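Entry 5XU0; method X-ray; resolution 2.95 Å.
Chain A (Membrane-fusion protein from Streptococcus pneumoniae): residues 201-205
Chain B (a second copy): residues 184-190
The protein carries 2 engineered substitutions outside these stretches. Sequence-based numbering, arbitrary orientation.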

# COMPACT_ATOMS: atom_id res chain seq x y z
N SER A 201 -11.56 7.29 -45.84
CA SER A 201 -10.74 8.08 -44.93
C SER A 201 -10.67 9.53 -45.39
O SER A 201 -10.30 9.80 -46.54
CB SER A 201 -9.32 7.50 -44.81
OG SER A 201 -8.48 8.39 -44.09
N LYS A 202 -10.99 10.45 -44.48
CA LYS A 202 -11.08 11.88 -44.78
C LYS A 202 -9.77 12.48 -45.27
O LYS A 202 -9.78 13.60 -45.78
CB LYS A 202 -11.56 12.64 -43.55
CG LYS A 202 -10.52 12.78 -42.45
CD LYS A 202 -11.05 13.55 -41.25
CE LYS A 202 -9.95 13.80 -40.23
NZ LYS A 202 -10.46 14.47 -39.00
N VAL A 203 -8.64 11.78 -45.11
CA VAL A 203 -7.36 12.30 -45.60
C VAL A 203 -7.00 11.75 -46.97
O VAL A 203 -6.15 12.35 -47.66
CB VAL A 203 -6.22 12.01 -44.60
CG1 VAL A 203 -6.68 12.30 -43.17
CG2 VAL A 203 -5.74 10.58 -44.73
N TYR A 204 -7.62 10.66 -47.41
CA TYR A 204 -7.42 10.10 -48.75
C TYR A 204 -8.79 9.91 -49.37
O TYR A 204 -9.32 8.78 -49.41
CB TYR A 204 -6.64 8.79 -48.71
CG TYR A 204 -5.26 8.88 -48.09
CD1 TYR A 204 -4.29 9.73 -48.61
CD2 TYR A 204 -4.91 8.09 -47.00
CE1 TYR A 204 -3.03 9.81 -48.05
CE2 TYR A 204 -3.66 8.16 -46.43
CZ TYR A 204 -2.72 9.02 -46.96
OH TYR A 204 -1.46 9.09 -46.39
N PRO A 205 -9.41 10.98 -49.88
CA PRO A 205 -10.78 10.86 -50.41
C PRO A 205 -10.89 9.90 -51.58
O PRO A 205 -12.00 9.46 -51.91
CB PRO A 205 -11.13 12.29 -50.82
CG PRO A 205 -10.10 13.17 -50.15
CD PRO A 205 -8.87 12.33 -50.05
N SER B 184 -2.30 16.62 -36.76
CA SER B 184 -3.57 16.09 -37.23
C SER B 184 -3.36 14.80 -38.02
O SER B 184 -2.24 14.46 -38.42
CB SER B 184 -4.29 17.11 -38.11
OG SER B 184 -3.63 17.27 -39.35
N GLU B 185 -4.46 14.08 -38.24
CA GLU B 185 -4.42 12.98 -39.20
C GLU B 185 -4.01 13.48 -40.58
O GLU B 185 -3.34 12.77 -41.33
CB GLU B 185 -5.78 12.28 -39.25
CG GLU B 185 -6.33 11.89 -37.89
CD GLU B 185 -7.64 11.12 -37.98
OE1 GLU B 185 -7.96 10.60 -39.07
OE2 GLU B 185 -8.35 11.03 -36.95
N TYR B 186 -4.40 14.71 -40.92
CA TYR B 186 -4.01 15.31 -42.19
C TYR B 186 -2.50 15.49 -42.27
O TYR B 186 -1.87 15.12 -43.27
CB TYR B 186 -4.72 16.65 -42.38
CG TYR B 186 -6.21 16.56 -42.61
CD1 TYR B 186 -6.73 15.83 -43.68
CD2 TYR B 186 -7.10 17.21 -41.77
CE1 TYR B 186 -8.09 15.75 -43.89
CE2 TYR B 186 -8.47 17.13 -41.97
CZ TYR B 186 -8.95 16.40 -43.04
OH TYR B 186 -10.31 16.32 -43.24
N ASN B 187 -1.90 16.06 -41.22
CA ASN B 187 -0.47 16.36 -41.24
C ASN B 187 0.37 15.11 -41.45
O ASN B 187 1.49 15.19 -41.98
CB ASN B 187 -0.06 17.05 -39.94
CG ASN B 187 -0.69 18.42 -39.77
OD1 ASN B 187 -1.06 18.80 -38.66
ND2 ASN B 187 -0.80 19.16 -40.87
N LEU B 188 -0.14 13.94 -41.05
CA LEU B 188 0.62 12.70 -41.17
C LEU B 188 0.96 12.37 -42.62
O LEU B 188 2.03 11.82 -42.90
CB LEU B 188 -0.16 11.54 -40.54
CG LEU B 188 0.34 10.98 -39.21
CD1 LEU B 188 -0.51 9.80 -38.79
CD2 LEU B 188 1.80 10.58 -39.32
N ALA B 189 0.06 12.70 -43.55
CA ALA B 189 0.29 12.39 -44.96
C ALA B 189 1.14 13.44 -45.67
O ALA B 189 1.62 13.16 -46.77
CB ALA B 189 -1.05 12.25 -45.68
N ASN B 190 1.32 14.62 -45.08
CA ASN B 190 2.11 15.67 -45.71
C ASN B 190 3.56 15.69 -45.26
O ASN B 190 4.39 16.34 -45.91
CB ASN B 190 1.48 17.04 -45.42
CG ASN B 190 0.15 17.24 -46.10
OD1 ASN B 190 -0.04 16.83 -47.25
ND2 ASN B 190 -0.79 17.87 -45.40

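No hydrogen bond crosses this contact, although a lysine, a glutamate and two tyrosines line it. It illustrates a general principle: two copies of a protein can pack a turn against a helix chiefly through van der Waals contact, while hydrogen bonds hold each partner's own fold.

On chain A, a type I beta turn runs from Ser201(A) to Tyr204(A), closed by the bond from Tyr204(A) N to Ser201(A) O at 2.9 Å. On chain B, a weakly bonded helix begins after the N-cap Ser184(B), whose OG accepts the capping bond from Asn187(B) N at 2.8 Å; Ser184(B) N also donates to Asn187(B) OD1 at 3.1 Å. Neither residue touches the turn.

Val203(A) and Tyr186(B) are the pair whose CA atoms come nearest across the contact, 5.6 Å apart. Val203(A) CG1 reaches both Tyr186(B) CD1 at 3.6 Å and Glu185(B) O at 3.8 Å. The Tyr186(B) side chain leaves its backbone sideways, yet its end comes nearer to the turn. Lys202(A) O lies at the ring edge, near its plane, 3.3 Å from Tyr186(B) CE1, an arrangement that sets a carbonyl oxygen against the slightly positive rim of an aromatic ring. Further out, the aliphatic part of the lysine packs on the phenol, with Lys202(A) CD 3.5 Å from Tyr186(B) OH.

Charge adds only a loose complement. Lys202(A) NZ stands 4.5 Å from Glu185(B) OE2, beyond a salt bridge, and both carboxylate oxygens are hydrogen-bonded elsewhere in the structure. One turn along the helix, Ala189(B) points toward chain A, and its CB meets Tyr204(A) OH at 3.3 Å and Tyr204(A) CZ at 3.9 Å, approaching the ring obliquely. Together the two stretches bury 326 Å², a modest area.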